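Local structure of superoxide dismutase [Mn/Fe] (Aeropyrum pernix, 3AK3) at residues 79-84 with 161-166; 128-133 with 165-170; 21-26 with 184-189. The protein catalyses the dismutation of superoxide to molecular oxygen and hydrogen peroxide, here with an iron(III) ion bound at its active site. All coordinates share one frame; numbering follows the deposited sequence.

Contact 1: 79-84 with 161-166. With FE (Fe (III) ion), chain G.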
# COMPACT_ATOMS: atom_id res chain seq x y z
N HIS B 79 15.22 -11.58 4.28
CA HIS B 79 16.55 -11.97 3.78
C HIS B 79 17.20 -13.02 4.67
O HIS B 79 17.93 -13.90 4.18
CB HIS B 79 17.45 -10.76 3.55
CG HIS B 79 16.97 -9.92 2.41
ND1 HIS B 79 15.99 -8.97 2.56
CD2 HIS B 79 17.30 -9.92 1.10
CE1 HIS B 79 15.74 -8.41 1.39
NE2 HIS B 79 16.52 -8.97 0.49
N THR B 80 16.88 -12.97 5.95
CA THR B 80 17.34 -13.99 6.89
C THR B 80 16.87 -15.41 6.52
O THR B 80 17.59 -16.39 6.73
CB THR B 80 16.95 -13.61 8.33
OG1 THR B 80 17.75 -12.50 8.74
CG2 THR B 80 17.13 -14.77 9.32
N ILE B 81 15.66 -15.51 5.97
CA ILE B 81 15.12 -16.79 5.51
C ILE B 81 15.67 -17.10 4.11
O ILE B 81 16.05 -18.24 3.82
CB ILE B 81 13.57 -16.77 5.52
CG1 ILE B 81 13.05 -16.53 6.95
CG2 ILE B 81 12.96 -18.04 4.87
CD1 ILE B 81 11.62 -15.99 6.97
N PHE B 82 15.73 -16.07 3.27
CA PHE B 82 16.19 -16.18 1.88
C PHE B 82 17.55 -16.88 1.72
O PHE B 82 17.68 -17.81 0.93
CB PHE B 82 16.19 -14.80 1.21
CG PHE B 82 16.50 -14.80 -0.27
CD1 PHE B 82 15.72 -15.53 -1.16
CD2 PHE B 82 17.51 -14.00 -0.77
CE1 PHE B 82 16.00 -15.50 -2.54
CE2 PHE B 82 17.79 -13.95 -2.12
CZ PHE B 82 17.03 -14.71 -3.01
N TRP B 83 18.55 -16.45 2.48
CA TRP B 83 19.90 -16.99 2.24
C TRP B 83 19.98 -18.51 2.48
O TRP B 83 20.41 -19.25 1.59
CB TRP B 83 20.97 -16.26 3.05
CG TRP B 83 20.94 -14.79 2.98
CD1 TRP B 83 20.90 -13.94 4.04
CD2 TRP B 83 20.96 -13.97 1.80
NE1 TRP B 83 20.90 -12.65 3.61
CE2 TRP B 83 20.94 -12.63 2.24
CE3 TRP B 83 21.01 -14.24 0.42
CZ2 TRP B 83 20.95 -11.55 1.36
CZ3 TRP B 83 21.02 -13.16 -0.46
CH2 TRP B 83 20.99 -11.84 0.02
N PRO B 84 19.58 -18.99 3.67
CA PRO B 84 19.63 -20.44 3.88
C PRO B 84 18.58 -21.23 3.09
O PRO B 84 18.67 -22.46 3.02
CB PRO B 84 19.39 -20.58 5.39
CG PRO B 84 18.57 -19.35 5.73
CD PRO B 84 19.12 -18.28 4.88
N ILE B 161 8.30 -20.46 4.78
CA ILE B 161 9.29 -21.54 4.83
C ILE B 161 10.15 -21.57 3.58
O ILE B 161 11.24 -22.16 3.59
CB ILE B 161 8.65 -22.93 5.09
CG1 ILE B 161 7.74 -23.37 3.93
CG2 ILE B 161 7.94 -22.93 6.46
CD1 ILE B 161 7.23 -24.78 4.05
N LEU B 162 9.68 -20.95 2.50
CA LEU B 162 10.48 -20.77 1.30
C LEU B 162 10.10 -19.44 0.66
O LEU B 162 8.91 -19.19 0.41
CB LEU B 162 10.24 -21.91 0.31
CG LEU B 162 10.98 -21.81 -1.03
CD1 LEU B 162 12.50 -21.80 -0.88
CD2 LEU B 162 10.53 -22.97 -1.92
N VAL B 163 11.10 -18.60 0.41
CA VAL B 163 10.86 -17.29 -0.18
C VAL B 163 11.80 -17.05 -1.34
O VAL B 163 12.95 -17.53 -1.33
CB VAL B 163 10.96 -16.12 0.87
CG1 VAL B 163 10.00 -16.36 2.02
CG2 VAL B 163 12.40 -15.90 1.37
N ILE B 164 11.30 -16.31 -2.33
CA ILE B 164 12.15 -15.85 -3.43
C ILE B 164 12.08 -14.33 -3.53
O ILE B 164 11.00 -13.73 -3.63
CB ILE B 164 11.82 -16.52 -4.80
CG1 ILE B 164 12.87 -16.10 -5.84
CG2 ILE B 164 10.37 -16.24 -5.23
CD1 ILE B 164 12.60 -16.56 -7.27
N ASP B 165 13.24 -13.70 -3.51
CA ASP B 165 13.33 -12.26 -3.64
C ASP B 165 13.22 -11.91 -5.11
O ASP B 165 14.05 -12.33 -5.92
CB ASP B 165 14.65 -11.79 -3.03
CG ASP B 165 14.79 -10.28 -2.95
OD1 ASP B 165 13.90 -9.51 -3.37
OD2 ASP B 165 15.86 -9.87 -2.48
N VAL B 166 12.17 -11.18 -5.47
CA VAL B 166 12.04 -10.67 -6.82
C VAL B 166 12.10 -9.14 -6.90
O VAL B 166 11.60 -8.53 -7.85
CB VAL B 166 10.80 -11.24 -7.57
CG1 VAL B 166 10.98 -12.74 -7.83
CG2 VAL B 166 9.49 -10.93 -6.82
FE FE G . 16.58 -8.23 -1.57
O HOH W 1 14.68 -7.41 -1.42
O HOH W 2 17.36 -6.46 -0.41
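H79 and D165 meet at the iron(III) ion. The metal lies 2.2 Å from NE2 of H79 and 2.0 Å from OD2 of D165. NE2 of H79 and OD2 of D165 are 3.2 Å apart as ligands of one ion and are not hydrogen-bonded. The imidazole and carboxylate planes stand 83° apart. H31, H169 and two waters complete the site, the three-histidine, one-aspartate set of iron and manganese superoxide dismutases. Water 1 lies at the edge of the H79 ring, in its plane. It donates a weak bond to OD1 of D165, whose stronger partner is the backbone N of W167. The far nitrogen of H79, ND1, is hydrogen-bonded to the carbonyl of G75. Together with the metal at NE2, this sets the ring's rotation and would probably make it a stronger donor to the metal.

F82 forms the next layer. Its CG is anti to the backbone N (chi1 -173°), which carries the ring across to the strand. There CB of D165 sits over one ring face in a CH-pi contact, 3.9 Å from the ring centroid. The carbonyl O of V163 comes to the ring edge, 3.4 Å from CD1 of F82. At the root of the side chain, CG2 of V163 packs 3.9 Å from CB of F82; it also meets CG2 of I81.

The contact joins the C-terminal end of helix 62-82 to strand 159-165, linking the alpha-hairpin and C-terminal domains. W130 of strand 129-136 packs on V163 and D165, while Y182 and W186 of helix 179-186 pack on F82.

Contact 2: 128-133 with 165-170. With FE (Fe (III) ion), chain G.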
# COMPACT_ATOMS: atom_id res chain seq x y z
N VAL B 128 8.30 -4.46 -6.80
CA VAL B 128 9.25 -5.31 -6.10
C VAL B 128 8.59 -6.05 -4.96
O VAL B 128 7.61 -5.57 -4.38
CB VAL B 128 10.46 -4.53 -5.60
CG1 VAL B 128 11.26 -3.99 -6.79
CG2 VAL B 128 10.02 -3.41 -4.66
N GLY B 129 9.13 -7.22 -4.63
CA GLY B 129 8.52 -8.04 -3.61
C GLY B 129 9.08 -9.44 -3.57
O GLY B 129 10.24 -9.65 -3.95
N TRP B 130 8.26 -10.37 -3.11
CA TRP B 130 8.63 -11.75 -2.85
C TRP B 130 7.54 -12.71 -3.29
O TRP B 130 6.35 -12.40 -3.19
CB TRP B 130 8.84 -11.98 -1.35
CG TRP B 130 9.82 -11.07 -0.73
CD1 TRP B 130 9.61 -9.76 -0.38
CD2 TRP B 130 11.17 -11.37 -0.38
NE1 TRP B 130 10.75 -9.23 0.17
CE2 TRP B 130 11.72 -10.20 0.19
CE3 TRP B 130 11.97 -12.52 -0.48
CZ2 TRP B 130 13.04 -10.13 0.65
CZ3 TRP B 130 13.28 -12.46 -0.01
CH2 TRP B 130 13.80 -11.27 0.53
N GLY B 131 7.95 -13.89 -3.75
CA GLY B 131 7.06 -15.03 -3.76
C GLY B 131 7.30 -15.82 -2.48
O GLY B 131 8.46 -15.98 -2.05
N VAL B 132 6.22 -16.28 -1.85
CA VAL B 132 6.30 -16.86 -0.51
C VAL B 132 5.49 -18.15 -0.43
O VAL B 132 4.31 -18.19 -0.79
CB VAL B 132 5.76 -15.87 0.56
CG1 VAL B 132 5.76 -16.48 1.95
CG2 VAL B 132 6.57 -14.58 0.57
N LEU B 133 6.15 -19.21 0.03
CA LEU B 133 5.48 -20.42 0.43
C LEU B 133 5.45 -20.43 1.96
O LEU B 133 6.50 -20.37 2.61
CB LEU B 133 6.22 -21.65 -0.07
CG LEU B 133 5.66 -22.99 0.42
CD1 LEU B 133 4.26 -23.25 -0.14
CD2 LEU B 133 6.60 -24.16 0.09
N ASP B 165 13.24 -13.70 -3.51
CA ASP B 165 13.33 -12.26 -3.64
C ASP B 165 13.22 -11.91 -5.11
O ASP B 165 14.05 -12.33 -5.92
CB ASP B 165 14.65 -11.79 -3.03
CG ASP B 165 14.79 -10.28 -2.95
OD1 ASP B 165 13.90 -9.51 -3.37
OD2 ASP B 165 15.86 -9.87 -2.48
N VAL B 166 12.17 -11.18 -5.47
CA VAL B 166 12.04 -10.67 -6.82
C VAL B 166 12.10 -9.14 -6.90
O VAL B 166 11.60 -8.53 -7.85
CB VAL B 166 10.80 -11.24 -7.57
CG1 VAL B 166 10.98 -12.74 -7.83
CG2 VAL B 166 9.49 -10.93 -6.82
N TRP B 167 12.73 -8.51 -5.90
CA TRP B 167 13.19 -7.14 -6.11
C TRP B 167 14.18 -7.10 -7.26
O TRP B 167 14.89 -8.08 -7.52
CB TRP B 167 13.88 -6.60 -4.87
CG TRP B 167 12.96 -6.22 -3.71
CD1 TRP B 167 12.10 -7.04 -3.03
CD2 TRP B 167 12.90 -4.94 -3.08
NE1 TRP B 167 11.48 -6.32 -2.01
CE2 TRP B 167 11.96 -5.04 -2.02
CE3 TRP B 167 13.55 -3.72 -3.30
CZ2 TRP B 167 11.66 -3.95 -1.19
CZ3 TRP B 167 13.25 -2.63 -2.46
CH2 TRP B 167 12.30 -2.76 -1.42
N GLU B 168 14.24 -5.97 -7.96
CA GLU B 168 15.08 -5.86 -9.14
C GLU B 168 16.55 -6.10 -8.81
O GLU B 168 17.26 -6.75 -9.57
CB GLU B 168 14.86 -4.53 -9.85
CG GLU B 168 13.43 -4.42 -10.38
CD GLU B 168 13.13 -3.11 -11.06
OE1 GLU B 168 13.59 -2.05 -10.59
OE2 GLU B 168 12.40 -3.15 -12.07
N HIS B 169 17.00 -5.65 -7.64
CA HIS B 169 18.40 -5.86 -7.25
C HIS B 169 18.79 -7.33 -7.11
O HIS B 169 19.99 -7.66 -7.09
CB HIS B 169 18.73 -5.12 -5.95
CG HIS B 169 17.96 -5.62 -4.77
ND1 HIS B 169 17.01 -4.84 -4.14
CD2 HIS B 169 17.99 -6.80 -4.11
CE1 HIS B 169 16.49 -5.53 -3.13
NE2 HIS B 169 17.08 -6.71 -3.09
N ALA B 170 17.80 -8.21 -6.99
CA ALA B 170 18.04 -9.64 -6.82
C ALA B 170 18.49 -10.32 -8.12
O ALA B 170 19.05 -11.42 -8.08
CB ALA B 170 16.80 -10.33 -6.27
FE FE G . 16.58 -8.23 -1.57
O HOH W 1 14.68 -7.41 -1.42
O HOH W 2 17.36 -6.46 -0.41
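W130 and D165 stack almost flat: the planes of the indole and of the carboxylate of this iron ligand are only 18° apart. CB of D165 rests over the six-membered ring, 3.4 Å from CZ3 of W130. The two residues form an antiparallel non-hydrogen-bonded pair in the three-stranded sheet of the iron/manganese superoxide dismutase C-terminal domain. One step on, just past the end of strand 159-165, V166 N donates to the carbonyl O of G129 at 2.9 Å.

D165 also opens an Asx turn. W167 N donates to OD1 of D165 at 3.0 Å, from above the carboxylate plane. This bond holds the carboxylate while its other oxygen binds iron. H169, two residues beyond W167, adds NE2 as a further ligand.

W167 is packed on both faces. CG2 of V128 lies over the centre of its six-membered ring, 3.6 Å from the centroid, and water 1 lies over the opposite face toward the rim. The indole turns its edge to the face of W130 in an offset edge-to-face pair, with planes at 65°. NE1 of W167 is satisfied by the carbonyl of K149.

A third subunit packs against V128 and W167. E168 OE2 bonds to ND1 of H169 of that subunit, and the reverse bond is also made, so a metal ligand is held across the interface. At the ring edge of W167, the carbonyl O of G129 lies 3.3 Å from CD1.

Contact 3: 21-26 with 184-189. With EDO (1,2-ethanediol), chain H.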
# COMPACT_ATOMS: atom_id res chain seq x y z
N PRO B 21 26.31 -21.00 -11.42
CA PRO B 21 26.05 -19.88 -12.34
C PRO B 21 24.70 -19.16 -12.19
O PRO B 21 24.48 -18.16 -12.85
CB PRO B 21 26.09 -20.56 -13.71
CG PRO B 21 25.56 -21.90 -13.44
CD PRO B 21 26.09 -22.29 -12.09
N TYR B 22 23.83 -19.68 -11.32
CA TYR B 22 22.43 -19.23 -11.27
C TYR B 22 22.24 -17.83 -10.68
O TYR B 22 21.41 -17.06 -11.18
CB TYR B 22 21.58 -20.28 -10.58
CG TYR B 22 21.80 -21.61 -11.25
CD1 TYR B 22 22.62 -22.58 -10.67
CD2 TYR B 22 21.28 -21.85 -12.52
CE1 TYR B 22 22.87 -23.79 -11.32
CE2 TYR B 22 21.51 -23.05 -13.17
CZ TYR B 22 22.30 -24.01 -12.57
OH TYR B 22 22.54 -25.19 -13.23
N ILE B 23 23.01 -17.51 -9.64
CA ILE B 23 23.09 -16.14 -9.15
C ILE B 23 24.56 -15.76 -8.97
O ILE B 23 25.30 -16.40 -8.20
CB ILE B 23 22.31 -15.91 -7.82
CG1 ILE B 23 20.89 -16.51 -7.89
CG2 ILE B 23 22.23 -14.42 -7.51
CD1 ILE B 23 20.12 -16.44 -6.57
N ILE B 24 24.99 -14.75 -9.72
CA ILE B 24 26.40 -14.34 -9.76
C ILE B 24 26.89 -13.72 -8.46
O ILE B 24 26.11 -13.13 -7.69
CB ILE B 24 26.68 -13.35 -10.92
CG1 ILE B 24 25.72 -12.16 -10.86
CG2 ILE B 24 26.58 -14.06 -12.28
CD1 ILE B 24 26.09 -10.98 -11.74
N GLU B 25 28.19 -13.84 -8.24
CA GLU B 25 28.87 -13.29 -7.07
C GLU B 25 28.55 -11.82 -6.80
O GLU B 25 28.34 -11.43 -5.65
CB GLU B 25 30.38 -13.48 -7.23
CG GLU B 25 31.15 -13.14 -5.96
CD GLU B 25 32.65 -13.09 -6.17
OE1 GLU B 25 33.10 -12.52 -7.19
OE2 GLU B 25 33.38 -13.60 -5.29
N GLU B 26 28.52 -11.00 -7.85
CA GLU B 26 28.35 -9.57 -7.64
C GLU B 26 27.02 -9.28 -6.96
O GLU B 26 26.96 -8.52 -5.99
CB GLU B 26 28.47 -8.77 -8.93
CG GLU B 26 28.38 -7.28 -8.67
CD GLU B 26 28.67 -6.43 -9.87
OE1 GLU B 26 28.89 -5.22 -9.66
OE2 GLU B 26 28.69 -6.96 -11.00
N GLU B 184 13.09 -18.98 -13.04
CA GLU B 184 13.35 -20.32 -13.56
C GLU B 184 14.71 -20.87 -13.10
O GLU B 184 14.80 -22.04 -12.68
CB GLU B 184 13.23 -20.33 -15.09
CG GLU B 184 11.79 -20.17 -15.62
CD GLU B 184 10.84 -21.25 -15.12
OE1 GLU B 184 9.66 -20.94 -14.83
OE2 GLU B 184 11.25 -22.43 -15.01
N ASN B 185 15.74 -20.03 -13.13
CA ASN B 185 17.10 -20.42 -12.70
C ASN B 185 17.23 -20.61 -11.20
O ASN B 185 18.00 -21.45 -10.73
CB ASN B 185 18.14 -19.42 -13.20
CG ASN B 185 18.57 -19.69 -14.63
OD1 ASN B 185 19.41 -20.54 -14.89
ND2 ASN B 185 17.98 -18.95 -15.57
N TRP B 186 16.48 -19.82 -10.43
CA TRP B 186 16.52 -19.89 -8.98
C TRP B 186 16.18 -21.28 -8.42
O TRP B 186 16.71 -21.70 -7.39
CB TRP B 186 15.60 -18.80 -8.42
CG TRP B 186 15.34 -18.86 -6.94
CD1 TRP B 186 16.11 -18.32 -5.94
CD2 TRP B 186 14.23 -19.50 -6.30
NE1 TRP B 186 15.54 -18.59 -4.72
CE2 TRP B 186 14.39 -19.30 -4.90
CE3 TRP B 186 13.11 -20.21 -6.76
CZ2 TRP B 186 13.47 -19.80 -3.97
CZ3 TRP B 186 12.19 -20.69 -5.83
CH2 TRP B 186 12.38 -20.48 -4.45
N TRP B 187 15.31 -22.03 -9.10
CA TRP B 187 14.94 -23.37 -8.62
C TRP B 187 16.15 -24.27 -8.46
O TRP B 187 16.15 -25.20 -7.65
CB TRP B 187 13.91 -24.02 -9.54
CG TRP B 187 12.57 -23.34 -9.47
CD1 TRP B 187 12.07 -22.46 -10.37
CD2 TRP B 187 11.59 -23.49 -8.44
NE1 TRP B 187 10.81 -22.05 -9.98
CE2 TRP B 187 10.49 -22.66 -8.79
CE3 TRP B 187 11.52 -24.23 -7.25
CZ2 TRP B 187 9.34 -22.56 -8.00
CZ3 TRP B 187 10.37 -24.14 -6.46
CH2 TRP B 187 9.30 -23.30 -6.84
N ASN B 188 17.21 -23.98 -9.21
CA ASN B 188 18.41 -24.82 -9.20
C ASN B 188 19.27 -24.67 -7.96
O ASN B 188 20.23 -25.43 -7.78
CB ASN B 188 19.28 -24.54 -10.41
CG ASN B 188 18.63 -24.96 -11.70
OD1 ASN B 188 18.38 -26.15 -11.93
ND2 ASN B 188 18.37 -23.99 -12.57
N VAL B 189 18.95 -23.68 -7.12
CA VAL B 189 19.68 -23.45 -5.89
C VAL B 189 18.79 -23.49 -4.64
O VAL B 189 19.24 -23.14 -3.57
CB VAL B 189 20.55 -22.15 -5.93
CG1 VAL B 189 21.56 -22.20 -7.07
CG2 VAL B 189 19.68 -20.89 -6.05
C1 EDO H . 22.62 -20.50 -15.90
O1 EDO H . 21.42 -20.86 -16.58
C2 EDO H . 22.65 -18.98 -15.72
O2 EDO H . 22.60 -18.37 -17.02
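The Y22 ring is sandwiched between P21 CG over the centre of one face and N188 CB over the centre of the other. The N188 contact is a CH-pi interaction, with CB 3.6 Å from the ring centroid and close to the normal. At the ring edge, in plane, OD1 of N185 lies 3.3 Å from CD2 of Y22. This patch joins the turn before helix 25-54 of the alpha-hairpin domain to the end of helix 179-186, where the chain tightens into a 3-10 turn at 187-188.

The Y22 side chain has CG beside its own backbone N (chi1 -53°), which brings the ring up against N185 and N188. N188 is held in place by its own segment. Its side-chain ND2 and backbone N both bond to the carbonyl O of N185, from the same face of that carbonyl. The ND2 bond is bent, with an N-H...O angle of 138°. The amide lies over the same ring face as CB, out past the rim, its plane tilted 31° from the ring, with ND2 3.3 Å from CE2 of Y22. V189 CG1 packs 3.8 Å from CD1 of Y22.

Deeper in, CD1 of I23 meets the edge of W186 at the long distance of 4.5 Å. The backbone of the turn is held by helix 172-175, through Q174 and Y175. An ethanediol molecule, probably from the crystallisation liquor, donates a hydrogen bond from O1 to OD1 of N185, 2.6 Å away.

In the fold
Contacts 1 and 2 are both buried, with centres about 9 Å apart, and share D165, V166, the iron and both waters. Contact 1 sets helix 62-82 on a face of strand 159-165; contact 2 pairs strand 129-136 along its edge. Both hold two iron ligands. Contact 1 adds phenyl and aliphatic packing; sheet pairing and an edge-to-face indole pair mark the second. Contact 3 lies farther out, with its centre about 16 Å from that of the chain, and is only partly buried. It rests on ring packing and asparagine side chains. Contacts 1 and 3 each join the two domains. W186 connects them, packing on F82, L162 and I164.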